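PDB 4G2C: DyP2 from Amycolatopsis sp. ATCC 39116, which is a haem-containing dye peroxidase that probably uses hydrogen peroxide to oxidise dyes and lignin-related compounds. Local coordinates for residues L67-L72 with G402-A407; D165-L170 with S269-R274; N414-T419 with G479-M484. One frame throughout, in Å; residues are numbered along the deposited sequence.

Contact 1: L67-L72 with G402-A407. With HEM (protoporphyrin IX containing Fe), chain C.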
loop_
_atom_site.group_PDB
_atom_site.type_symbol
_atom_site.label_atom_id
_atom_site.label_comp_id
_atom_site.label_asym_id
_atom_site.label_seq_id
_atom_site.Cartn_x
_atom_site.Cartn_y
_atom_site.Cartn_z
ATOM N N LEU A 67 -2.635 -11.583 -9.558
ATOM C CA LEU A 67 -3.817 -10.835 -9.170
ATOM C C LEU A 67 -4.560 -10.322 -10.390
ATOM O O LEU A 67 -3.973 -9.700 -11.277
ATOM C CB LEU A 67 -3.425 -9.654 -8.277
ATOM C CG LEU A 67 -4.526 -8.642 -7.969
ATOM C CD1 LEU A 67 -5.575 -9.270 -7.062
ATOM C CD2 LEU A 67 -3.928 -7.401 -7.328
ATOM N N THR A 68 -5.858 -10.596 -10.424
ATOM C CA THR A 68 -6.746 -10.012 -11.421
ATOM C C THR A 68 -7.638 -8.988 -10.734
ATOM O O THR A 68 -8.231 -9.291 -9.706
ATOM C CB THR A 68 -7.622 -11.105 -12.098
ATOM O OG1 THR A 68 -6.887 -11.709 -13.171
ATOM C CG2 THR A 68 -8.918 -10.504 -12.649
ATOM N N VAL A 69 -7.696 -7.773 -11.282
ATOM C CA VAL A 69 -8.540 -6.699 -10.752
ATOM C C VAL A 69 -9.644 -6.400 -11.755
ATOM O O VAL A 69 -9.361 -6.176 -12.931
ATOM C CB VAL A 69 -7.750 -5.385 -10.560
ATOM C CG1 VAL A 69 -8.619 -4.338 -9.906
ATOM C CG2 VAL A 69 -6.468 -5.613 -9.746
ATOM N N LEU A 70 -10.892 -6.383 -11.290
ATOM C CA LEU A 70 -12.045 -6.147 -12.154
ATOM C C LEU A 70 -12.875 -4.990 -11.622
ATOM O O LEU A 70 -13.369 -5.044 -10.501
ATOM C CB LEU A 70 -12.908 -7.404 -12.246
ATOM C CG LEU A 70 -12.299 -8.661 -12.886
ATOM C CD1 LEU A 70 -13.290 -9.816 -12.806
ATOM C CD2 LEU A 70 -11.882 -8.409 -14.339
ATOM N N PHE A 71 -13.003 -3.932 -12.413
ATOM C CA PHE A 71 -13.874 -2.819 -12.064
ATOM C C PHE A 71 -15.213 -3.002 -12.757
ATOM O O PHE A 71 -15.264 -3.295 -13.950
ATOM C CB PHE A 71 -13.236 -1.493 -12.456
ATOM C CG PHE A 71 -11.872 -1.293 -11.860
ATOM C CD1 PHE A 71 -11.717 -1.148 -10.483
ATOM C CD2 PHE A 71 -10.748 -1.268 -12.663
ATOM C CE1 PHE A 71 -10.466 -0.972 -9.924
ATOM C CE2 PHE A 71 -9.489 -1.107 -12.108
ATOM C CZ PHE A 71 -9.345 -0.955 -10.737
ATOM N N LEU A 72 -16.294 -2.853 -12.003
ATOM C CA LEU A 72 -17.626 -3.187 -12.503
ATOM C C LEU A 72 -18.519 -1.957 -12.594
ATOM O O LEU A 72 -18.282 -0.952 -11.909
ATOM C CB LEU A 72 -18.281 -4.209 -11.583
ATOM C CG LEU A 72 -17.479 -5.471 -11.253
ATOM C CD1 LEU A 72 -18.297 -6.396 -10.369
ATOM C CD2 LEU A 72 -17.001 -6.194 -12.512
ATOM N N GLY A 402 4.712 -0.801 -13.229
ATOM C CA GLY A 402 4.552 0.059 -12.078
ATOM C C GLY A 402 3.830 -0.605 -10.939
ATOM O O GLY A 402 3.906 -1.833 -10.772
ATOM N N LEU A 403 3.123 0.202 -10.149
ATOM C CA LEU A 403 2.486 -0.327 -8.955
ATOM C C LEU A 403 0.983 -0.146 -8.943
ATOM O O LEU A 403 0.473 0.961 -9.108
ATOM C CB LEU A 403 3.096 0.290 -7.679
ATOM C CG LEU A 403 2.532 -0.167 -6.316
ATOM C CD1 LEU A 403 2.860 -1.637 -6.017
ATOM C CD2 LEU A 403 3.057 0.731 -5.182
ATOM N N LEU A 404 0.277 -1.247 -8.716
ATOM C CA LEU A 404 -1.130 -1.168 -8.401
ATOM C C LEU A 404 -1.178 -0.862 -6.904
ATOM O O LEU A 404 -1.198 -1.770 -6.082
ATOM C CB LEU A 404 -1.856 -2.478 -8.739
ATOM C CG LEU A 404 -1.941 -2.957 -10.199
ATOM C CD1 LEU A 404 -2.720 -4.268 -10.282
ATOM C CD2 LEU A 404 -2.580 -1.925 -11.107
ATOM N N PHE A 405 -1.133 0.417 -6.546
ATOM C CA PHE A 405 -1.118 0.769 -5.131
ATOM C C PHE A 405 -2.462 0.451 -4.491
ATOM O O PHE A 405 -3.508 0.861 -4.986
ATOM C CB PHE A 405 -0.754 2.246 -4.920
ATOM C CG PHE A 405 -0.780 2.669 -3.466
ATOM C CD1 PHE A 405 0.329 2.477 -2.652
ATOM C CD2 PHE A 405 -1.926 3.227 -2.910
ATOM C CE1 PHE A 405 0.306 2.845 -1.315
ATOM C CE2 PHE A 405 -1.957 3.601 -1.574
ATOM C CZ PHE A 405 -0.838 3.414 -0.773
ATOM N N MET A 406 -2.445 -0.297 -3.398
ATOM C CA MET A 406 -3.682 -0.601 -2.675
ATOM C C MET A 406 -3.471 -0.451 -1.176
ATOM O O MET A 406 -2.391 -0.763 -0.678
ATOM C CB MET A 406 -4.163 -2.015 -3.025
ATOM C CG MET A 406 -4.581 -2.150 -4.486
ATOM S SD MET A 406 -5.158 -3.786 -4.930
ATOM C CE MET A 406 -3.601 -4.501 -5.474
ATOM N N ALA A 407 -4.493 0.028 -0.460
ATOM C CA ALA A 407 -4.414 0.162 1.001
ATOM C C ALA A 407 -5.795 0.154 1.646
ATOM O O ALA A 407 -6.764 0.612 1.052
ATOM C CB ALA A 407 -3.660 1.428 1.391
HETATM C CHA HEM C . 7.487 1.860 2.081
HETATM C CHB HEM C . 8.137 2.178 -2.726
HETATM C CHC HEM C . 3.836 4.380 -3.222
HETATM C CHD HEM C . 3.574 4.761 1.596
HETATM C C1A HEM C . 8.033 1.737 0.825
HETATM C C2A HEM C . 9.288 1.082 0.518
HETATM C C3A HEM C . 9.457 1.169 -0.807
HETATM C C4A HEM C . 8.324 1.875 -1.381
HETATM C CMA HEM C . 10.647 0.620 -1.611
HETATM C CAA HEM C . 10.226 0.412 1.561
HETATM C CBA HEM C . 9.748 -1.019 1.829
HETATM C CGA HEM C . 8.676 -1.070 2.894
HETATM O O1A HEM C . 8.880 -0.552 4.007
HETATM O O2A HEM C . 7.593 -1.637 2.643
HETATM C C1B HEM C . 7.044 2.808 -3.304
HETATM C C2B HEM C . 6.813 3.075 -4.723
HETATM C C3B HEM C . 5.616 3.684 -4.839
HETATM C C4B HEM C . 5.044 3.806 -3.520
HETATM C CMB HEM C . 7.802 2.732 -5.866
HETATM C CAB HEM C . 4.882 4.166 -6.110
HETATM C CBB HEM C . 5.194 3.675 -7.311
HETATM C C1C HEM C . 3.431 4.745 -1.957
HETATM C C2C HEM C . 2.313 5.618 -1.638
HETATM C C3C HEM C . 2.237 5.703 -0.299
HETATM C C4C HEM C . 3.304 4.896 0.260
HETATM C CMC HEM C . 1.359 6.288 -2.668
HETATM C CAC HEM C . 1.240 6.542 0.537
HETATM C CBC HEM C . 0.588 7.588 0.005
HETATM C C1D HEM C . 4.556 3.978 2.166
HETATM C C2D HEM C . 4.642 3.693 3.574
HETATM C C3D HEM C . 5.851 2.777 3.699
HETATM C C4D HEM C . 6.382 2.614 2.382
HETATM C CMD HEM C . 3.704 4.194 4.684
HETATM C CAD HEM C . 6.436 2.177 4.961
HETATM C CBD HEM C . 7.162 3.332 5.620
HETATM C CGD HEM C . 7.615 2.784 6.944
HETATM O O1D HEM C . 6.737 2.312 7.714
HETATM O O2D HEM C . 8.852 2.783 7.184
HETATM N NA HEM C . 7.471 2.196 -0.343
HETATM N NB HEM C . 5.938 3.267 -2.615
HETATM N NC HEM C . 4.015 4.324 -0.772
HETATM N ND HEM C . 5.593 3.327 1.508
HETATM FE FE HEM C . 5.886 3.427 -0.610
#
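Leu-67 and Met-406 meet tip to tip. CD2 of Leu-67 lies 3.5 Å from CE of Met-406, tighter than ordinary van der Waals contact. Beside them, Val-69 and Leu-404 also reach toward each other by their ends, with CG2 of Val-69 4.0 Å from CD1 of Leu-404. The Leu-67 CD2 methyl also stands 4.5 Å from Leu-404 CD1, which links the two pairs. CG of Met-406 is anti to the carbonyl carbon (chi1 -66°), and the chain bends at the thioether (chi3 -91°) to present its methyl to Leu-67. The strands belong to different sheets and cross at 69°. Phe-273 of the neighbouring strand 267-278 packs on both Val-69 and Leu-404.

The other side of 402-407 serves the haem. CE1 of Phe-405 is 3.4 Å from HEM C2C, and the haem methyl CMC sits 3.8 Å above the plane of the Phe-405 ring, toward its rim. Leu-403 brings CD2 to 3.9 Å from HEM C3B.

No hydrogen bond crosses between the strands. The join is therefore apolar and rests on the fit of a few branches, while the same strand lines the haem pocket with its alternate side chains.

Contact 2: D165-L170 with S269-R274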
loop_
_atom_site.group_PDB
_atom_site.type_symbol
_atom_site.label_atom_id
_atom_site.label_comp_id
_atom_site.label_asym_id
_atom_site.label_seq_id
_atom_site.Cartn_x
_atom_site.Cartn_y
_atom_site.Cartn_z
ATOM N N ASP A 165 -18.643 1.201 -10.015
ATOM C CA ASP A 165 -19.506 0.826 -8.914
ATOM C C ASP A 165 -18.841 -0.170 -7.968
ATOM O O ASP A 165 -19.092 -0.155 -6.760
ATOM C CB ASP A 165 -20.831 0.285 -9.446
ATOM C CG ASP A 165 -21.675 1.377 -10.090
ATOM O OD1 ASP A 165 -21.853 2.427 -9.440
ATOM O OD2 ASP A 165 -22.137 1.195 -11.243
ATOM N N ALA A 166 -17.974 -1.015 -8.508
ATOM C CA ALA A 166 -17.427 -2.089 -7.702
ATOM C C ALA A 166 -16.051 -2.568 -8.166
ATOM O O ALA A 166 -15.691 -2.456 -9.341
ATOM C CB ALA A 166 -18.419 -3.257 -7.652
ATOM N N VAL A 167 -15.275 -3.114 -7.239
ATOM C CA VAL A 167 -14.035 -3.761 -7.642
ATOM C C VAL A 167 -14.011 -5.200 -7.163
ATOM O O VAL A 167 -14.488 -5.516 -6.070
ATOM C CB VAL A 167 -12.794 -3.017 -7.121
ATOM C CG1 VAL A 167 -12.767 -3.030 -5.587
ATOM C CG2 VAL A 167 -11.533 -3.646 -7.693
ATOM N N LEU A 168 -13.476 -6.077 -7.999
ATOM C CA LEU A 168 -13.268 -7.466 -7.607
ATOM C C LEU A 168 -11.774 -7.728 -7.597
ATOM O O LEU A 168 -11.067 -7.345 -8.537
ATOM C CB LEU A 168 -13.936 -8.411 -8.598
ATOM C CG LEU A 168 -15.408 -8.704 -8.356
ATOM C CD1 LEU A 168 -16.120 -7.453 -7.922
ATOM C CD2 LEU A 168 -16.022 -9.264 -9.634
ATOM N N LEU A 169 -11.292 -8.353 -6.529
ATOM C CA LEU A 169 -9.904 -8.776 -6.458
ATOM C C LEU A 169 -9.854 -10.304 -6.392
ATOM O O LEU A 169 -10.449 -10.921 -5.515
ATOM C CB LEU A 169 -9.205 -8.146 -5.247
ATOM C CG LEU A 169 -9.283 -6.610 -5.167
ATOM C CD1 LEU A 169 -8.767 -6.099 -3.816
ATOM C CD2 LEU A 169 -8.515 -5.953 -6.307
ATOM N N LEU A 170 -9.162 -10.901 -7.351
ATOM C CA LEU A 170 -8.977 -12.338 -7.408
ATOM C C LEU A 170 -7.485 -12.615 -7.340
ATOM O O LEU A 170 -6.751 -12.290 -8.276
ATOM C CB LEU A 170 -9.521 -12.893 -8.725
ATOM C CG LEU A 170 -11.014 -12.843 -9.024
ATOM C CD1 LEU A 170 -11.544 -11.397 -9.042
ATOM C CD2 LEU A 170 -11.262 -13.568 -10.356
ATOM N N SER A 269 -13.802 -2.056 5.659
ATOM C CA SER A 269 -12.709 -1.114 5.577
ATOM C C SER A 269 -12.738 -0.358 4.243
ATOM O O SER A 269 -13.127 -0.917 3.222
ATOM C CB SER A 269 -11.377 -1.858 5.762
ATOM O OG SER A 269 -10.307 -0.945 5.911
ATOM N N TYR A 270 -12.333 0.913 4.271
ATOM C CA TYR A 270 -12.112 1.711 3.062
ATOM C C TYR A 270 -10.844 1.287 2.299
ATOM O O TYR A 270 -9.810 0.907 2.898
ATOM C CB TYR A 270 -12.034 3.207 3.393
ATOM C CG TYR A 270 -13.297 3.751 3.980
ATOM C CD1 TYR A 270 -14.388 4.071 3.167
ATOM C CD2 TYR A 270 -13.422 3.932 5.352
ATOM C CE1 TYR A 270 -15.561 4.568 3.713
ATOM C CE2 TYR A 270 -14.576 4.428 5.903
ATOM C CZ TYR A 270 -15.645 4.738 5.085
ATOM O OH TYR A 270 -16.806 5.230 5.639
ATOM N N PHE A 271 -10.936 1.367 0.975
ATOM C CA PHE A 271 -9.937 0.770 0.087
ATOM C C PHE A 271 -9.519 1.782 -0.958
ATOM O O PHE A 271 -10.364 2.319 -1.673
ATOM C CB PHE A 271 -10.542 -0.471 -0.577
ATOM C CG PHE A 271 -9.598 -1.232 -1.475
ATOM C CD1 PHE A 271 -8.527 -1.937 -0.947
ATOM C CD2 PHE A 271 -9.820 -1.285 -2.850
ATOM C CE1 PHE A 271 -7.683 -2.647 -1.773
ATOM C CE2 PHE A 271 -8.987 -2.000 -3.681
ATOM C CZ PHE A 271 -7.916 -2.681 -3.148
ATOM N N VAL A 272 -8.219 2.068 -1.018
ATOM C CA VAL A 272 -7.666 2.954 -2.043
ATOM C C VAL A 272 -7.095 2.097 -3.146
ATOM O O VAL A 272 -6.285 1.220 -2.870
ATOM C CB VAL A 272 -6.484 3.804 -1.518
ATOM C CG1 VAL A 272 -6.146 4.922 -2.514
ATOM C CG2 VAL A 272 -6.777 4.369 -0.152
ATOM N N PHE A 273 -7.521 2.335 -4.385
ATOM C CA PHE A 273 -6.847 1.761 -5.556
ATOM C C PHE A 273 -6.308 2.889 -6.434
ATOM O O PHE A 273 -7.064 3.773 -6.844
ATOM C CB PHE A 273 -7.790 0.863 -6.377
ATOM C CG PHE A 273 -7.100 0.147 -7.506
ATOM C CD1 PHE A 273 -6.735 0.831 -8.656
ATOM C CD2 PHE A 273 -6.782 -1.198 -7.407
ATOM C CE1 PHE A 273 -6.070 0.182 -9.695
ATOM C CE2 PHE A 273 -6.122 -1.855 -8.439
ATOM C CZ PHE A 273 -5.769 -1.161 -9.582
ATOM N N ARG A 274 -5.001 2.874 -6.697
ATOM C CA ARG A 274 -4.367 3.864 -7.576
ATOM C C ARG A 274 -3.315 3.187 -8.473
ATOM O O ARG A 274 -2.369 2.572 -7.969
ATOM C CB ARG A 274 -3.676 4.961 -6.757
ATOM C CG ARG A 274 -4.557 6.095 -6.251
ATOM C CD ARG A 274 -3.886 6.854 -5.087
ATOM N NE ARG A 274 -2.847 7.793 -5.526
ATOM C CZ ARG A 274 -3.113 9.026 -5.949
ATOM N NH1 ARG A 274 -4.368 9.439 -5.980
ATOM N NH2 ARG A 274 -2.141 9.846 -6.338
#
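Leu-169 and Phe-271 meet in the core between two antiparallel sheets, one holding strand 166-172 and the other strand 267-278. They come from opposite directions. CD1 of Leu-169 touches the far end of the ring, 3.6 Å from Phe-271 CZ and 4.1 Å from Phe-271 CE2. With CG of Phe-271 anti to the backbone N (chi1 -177°), the ring points from its own sheet toward strand 166-172. Val-167 adds a looser touch, its CG1 4.4 Å from Phe-271 CE2.

Neighbours from both sheets surround the group. Met-406, Met-484 and Phe-408 also pack on Phe-271, while Val-167 rests on Val-69, Phe-71 and Phe-482.

At the start of strand 166-172, a classic beta bulge sets Asp-165 and Ala-166 opposite the single residue Leu-72.

Every side chain that touches is buried and apolar. The segment 165-170 lies in the DyP dimeric alpha+beta barrel domain. Two antiparallel sheets packed face to face through such residues are consistent with the paired ferredoxin-like halves of the DyP peroxidase fold.

Contact 3: N414-T419 with G479-M484. With HEM (protoporphyrin IX containing Fe), chain C; ACT (acetate ion), chain E.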
loop_
_atom_site.group_PDB
_atom_site.type_symbol
_atom_site.label_atom_id
_atom_site.label_comp_id
_atom_site.label_asym_id
_atom_site.label_seq_id
_atom_site.Cartn_x
_atom_site.Cartn_y
_atom_site.Cartn_z
ATOM N N ASN A 414 -7.574 10.780 6.819
ATOM C CA ASN A 414 -6.553 10.880 7.861
ATOM C C ASN A 414 -5.405 9.903 7.658
ATOM O O ASN A 414 -4.461 9.888 8.438
ATOM C CB ASN A 414 -7.165 10.663 9.251
ATOM C CG ASN A 414 -6.223 11.084 10.380
ATOM O OD1 ASN A 414 -5.677 12.194 10.373
ATOM N ND2 ASN A 414 -6.027 10.196 11.346
ATOM N N GLN A 415 -5.507 9.081 6.618
ATOM C CA GLN A 415 -4.547 8.010 6.410
ATOM C C GLN A 415 -3.920 8.102 5.016
ATOM O O GLN A 415 -2.876 8.746 4.873
ATOM C CB GLN A 415 -5.166 6.634 6.704
ATOM C CG GLN A 415 -5.196 6.294 8.189
ATOM C CD GLN A 415 -5.899 4.989 8.475
ATOM O OE1 GLN A 415 -7.079 4.833 8.165
ATOM N NE2 GLN A 415 -5.168 4.026 9.045
ATOM N N PHE A 416 -4.539 7.515 3.986
ATOM C CA PHE A 416 -3.918 7.650 2.660
ATOM C C PHE A 416 -3.756 9.107 2.247
ATOM O O PHE A 416 -2.662 9.526 1.890
ATOM C CB PHE A 416 -4.632 6.918 1.523
ATOM C CG PHE A 416 -4.216 7.436 0.164
ATOM C CD1 PHE A 416 -2.975 7.101 -0.365
ATOM C CD2 PHE A 416 -5.027 8.324 -0.538
ATOM C CE1 PHE A 416 -2.554 7.611 -1.580
ATOM C CE2 PHE A 416 -4.621 8.840 -1.764
ATOM C CZ PHE A 416 -3.379 8.482 -2.287
ATOM N N GLU A 417 -4.852 9.867 2.274
ATOM C CA GLU A 417 -4.803 11.263 1.832
ATOM C C GLU A 417 -3.921 12.156 2.681
ATOM O O GLU A 417 -3.246 13.023 2.157
ATOM C CB GLU A 417 -6.200 11.867 1.730
ATOM C CG GLU A 417 -7.080 11.187 0.697
ATOM C CD GLU A 417 -8.401 11.883 0.565
ATOM O OE1 GLU A 417 -8.808 12.541 1.558
ATOM O OE2 GLU A 417 -9.008 11.799 -0.530
ATOM N N PHE A 418 -3.948 11.963 3.997
ATOM C CA PHE A 418 -3.042 12.683 4.883
ATOM C C PHE A 418 -1.595 12.439 4.436
ATOM O O PHE A 418 -0.810 13.378 4.244
ATOM C CB PHE A 418 -3.245 12.211 6.342
ATOM C CG PHE A 418 -2.726 13.177 7.382
ATOM C CD1 PHE A 418 -1.403 13.125 7.808
ATOM C CD2 PHE A 418 -3.565 14.146 7.930
ATOM C CE1 PHE A 418 -0.920 14.020 8.776
ATOM C CE2 PHE A 418 -3.099 15.051 8.888
ATOM C CZ PHE A 418 -1.768 14.985 9.310
ATOM N N THR A 419 -1.242 11.166 4.274
ATOM C CA THR A 419 0.139 10.773 3.972
ATOM C C THR A 419 0.603 11.357 2.634
ATOM O O THR A 419 1.709 11.898 2.520
ATOM C CB THR A 419 0.280 9.238 3.962
ATOM O OG1 THR A 419 0.049 8.728 5.287
ATOM C CG2 THR A 419 1.661 8.811 3.473
ATOM N N GLY A 479 -7.595 5.910 -10.562
ATOM C CA GLY A 479 -7.875 5.150 -9.358
ATOM C C GLY A 479 -9.235 5.496 -8.811
ATOM O O GLY A 479 -9.921 6.346 -9.388
ATOM N N GLU A 480 -9.633 4.844 -7.714
ATOM C CA GLU A 480 -10.936 5.121 -7.086
ATOM C C GLU A 480 -10.965 4.678 -5.628
ATOM O O GLU A 480 -10.109 3.894 -5.193
ATOM C CB GLU A 480 -12.073 4.452 -7.891
ATOM C CG GLU A 480 -13.486 4.693 -7.359
ATOM C CD GLU A 480 -13.854 6.176 -7.224
ATOM O OE1 GLU A 480 -14.387 6.763 -8.190
ATOM O OE2 GLU A 480 -13.633 6.751 -6.141
ATOM N N TYR A 481 -11.942 5.178 -4.871
ATOM C CA TYR A 481 -12.118 4.761 -3.477
ATOM C C TYR A 481 -13.299 3.814 -3.327
ATOM O O TYR A 481 -14.349 4.024 -3.931
ATOM C CB TYR A 481 -12.359 5.958 -2.556
ATOM C CG TYR A 481 -11.252 6.966 -2.480
ATOM C CD1 TYR A 481 -9.923 6.569 -2.404
ATOM C CD2 TYR A 481 -11.537 8.334 -2.488
ATOM C CE1 TYR A 481 -8.898 7.509 -2.319
ATOM C CE2 TYR A 481 -10.529 9.280 -2.409
ATOM C CZ TYR A 481 -9.204 8.867 -2.327
ATOM O OH TYR A 481 -8.190 9.804 -2.244
ATOM N N PHE A 482 -13.124 2.797 -2.486
ATOM C CA PHE A 482 -14.130 1.756 -2.276
ATOM C C PHE A 482 -14.298 1.436 -0.774
ATOM O O PHE A 482 -13.568 1.931 0.074
ATOM C CB PHE A 482 -13.705 0.461 -2.970
ATOM C CG PHE A 482 -13.477 0.579 -4.469
ATOM C CD1 PHE A 482 -12.272 1.052 -4.974
ATOM C CD2 PHE A 482 -14.441 0.143 -5.365
ATOM C CE1 PHE A 482 -12.049 1.125 -6.342
ATOM C CE2 PHE A 482 -14.224 0.214 -6.727
ATOM C CZ PHE A 482 -13.031 0.704 -7.220
ATOM N N PHE A 483 -15.244 0.570 -0.463
ATOM C CA PHE A 483 -15.389 0.046 0.873
ATOM C C PHE A 483 -15.525 -1.465 0.714
ATOM O O PHE A 483 -16.362 -1.927 -0.065
ATOM C CB PHE A 483 -16.647 0.644 1.514
ATOM C CG PHE A 483 -16.850 0.261 2.952
ATOM C CD1 PHE A 483 -16.064 0.818 3.951
ATOM C CD2 PHE A 483 -17.844 -0.630 3.309
ATOM C CE1 PHE A 483 -16.256 0.471 5.291
ATOM C CE2 PHE A 483 -18.050 -0.975 4.643
ATOM C CZ PHE A 483 -17.252 -0.424 5.637
ATOM N N MET A 484 -14.700 -2.245 1.409
ATOM C CA MET A 484 -14.973 -3.677 1.485
ATOM C C MET A 484 -15.933 -3.914 2.646
ATOM O O MET A 484 -15.568 -3.765 3.805
ATOM C CB MET A 484 -13.715 -4.538 1.666
ATOM C CG MET A 484 -12.436 -4.036 1.027
ATOM S SD MET A 484 -12.370 -3.731 -0.751
ATOM C CE MET A 484 -13.160 -2.137 -0.845
HETATM C CHA HEM C . 7.487 1.860 2.081
HETATM C CHB HEM C . 8.137 2.178 -2.726
HETATM C CHC HEM C . 3.836 4.380 -3.222
HETATM C CHD HEM C . 3.574 4.761 1.596
HETATM C C1A HEM C . 8.033 1.737 0.825
HETATM C C2A HEM C . 9.288 1.082 0.518
HETATM C C3A HEM C . 9.457 1.169 -0.807
HETATM C C4A HEM C . 8.324 1.875 -1.381
HETATM C CMA HEM C . 10.647 0.620 -1.611
HETATM C CAA HEM C . 10.226 0.412 1.561
HETATM C CBA HEM C . 9.748 -1.019 1.829
HETATM C CGA HEM C . 8.676 -1.070 2.894
HETATM O O1A HEM C . 8.880 -0.552 4.007
HETATM O O2A HEM C . 7.593 -1.637 2.643
HETATM C C1B HEM C . 7.044 2.808 -3.304
HETATM C C2B HEM C . 6.813 3.075 -4.723
HETATM C C3B HEM C . 5.616 3.684 -4.839
HETATM C C4B HEM C . 5.044 3.806 -3.520
HETATM C CMB HEM C . 7.802 2.732 -5.866
HETATM C CAB HEM C . 4.882 4.166 -6.110
HETATM C CBB HEM C . 5.194 3.675 -7.311
HETATM C C1C HEM C . 3.431 4.745 -1.957
HETATM C C2C HEM C . 2.313 5.618 -1.638
HETATM C C3C HEM C . 2.237 5.703 -0.299
HETATM C C4C HEM C . 3.304 4.896 0.260
HETATM C CMC HEM C . 1.359 6.288 -2.668
HETATM C CAC HEM C . 1.240 6.542 0.537
HETATM C CBC HEM C . 0.588 7.588 0.005
HETATM C C1D HEM C . 4.556 3.978 2.166
HETATM C C2D HEM C . 4.642 3.693 3.574
HETATM C C3D HEM C . 5.851 2.777 3.699
HETATM C C4D HEM C . 6.382 2.614 2.382
HETATM C CMD HEM C . 3.704 4.194 4.684
HETATM C CAD HEM C . 6.436 2.177 4.961
HETATM C CBD HEM C . 7.162 3.332 5.620
HETATM C CGD HEM C . 7.615 2.784 6.944
HETATM O O1D HEM C . 6.737 2.312 7.714
HETATM O O2D HEM C . 8.852 2.783 7.184
HETATM N NA HEM C . 7.471 2.196 -0.343
HETATM N NB HEM C . 5.938 3.267 -2.615
HETATM N NC HEM C . 4.015 4.324 -0.772
HETATM N ND HEM C . 5.593 3.327 1.508
HETATM FE FE HEM C . 5.886 3.427 -0.610
HETATM C C ACT E . -7.111 6.440 12.152
HETATM O O ACT E . -6.652 6.300 13.320
HETATM O OXT ACT E . -6.821 7.475 11.494
HETATM C CH3 ACT E . -7.981 5.394 11.550
#
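Phe-416 and Glu-417, at the start of helix 416-424, both meet Tyr-481 of strand 474-484. The segment opens before the helix with Asn-414, whose ND2 donates to OXT of a bound acetate (2.8 Å), probably from the crystallisation liquor.

Gln-415 follows at the N-cap. Its backbone O accepts hydrogen bonds from Thr-419 N and Thr-419 OG1, which reach it from opposite faces of its plane. Its side-chain amide is buried: NE2 donates to the carbonyls of Leu-372 and Gln-252, and OE1 accepts from Asn-411 N. With an alanine in place of Gln-415, those two carbonyls and the Asn-411 N-H would probably lose these partners, and a gap would probably open beside the helix start.

Phe-416 and Tyr-481 cross at about a right angle. The phenol oxygen comes to the edge of the phenylalanine ring, near its plane, with Phe-416 CE2 3.7 Å from Tyr-481 OH. CE1 of Phe-416 lies 3.5 Å from the haem vinyl carbon CBC.

Glu-417 has its chain extended beyond CG (chi2 -176°). OE2 reaches Tyr-481 OH at 2.8 Å in a weak hydrogen bond, with carboxylate and ring planes 68° apart. Its stronger partner is Lys-147, a salt bridge through OE1, which Ser-136 OG also reaches.

Thr-419 places CG2 3.7 Å from HEM CAC. Phe-416 and Thr-419 thus give carbon contacts to one haem vinyl group, while Glu-417, held mainly by Lys-147, meets the tyrosine hydroxyl through a weak bond.

How the contacts relate
Contacts 1 and 2 have their centres 7 Å apart, and both join the sheet with strands 66-74 and 166-172 to the one with strands 267-278 and 402-409. Contact 2 is nested along the chain within the loop that contact 1 closes. Contact 3 comes later, its centre 10 Å from that of contact 2 and 14 Å from that of contact 1. Strand 474-484 pairs with strand 267-278, and helix 416-424 follows strand 402-409, so contact 3 packs the start of the helix on the same sheet. Ser-269 O and Met-484 N make a probable hydrogen bond between contacts 2 and 3. Contacts 1 and 3 both touch the haem, across strand 402-409 from strand 66-74.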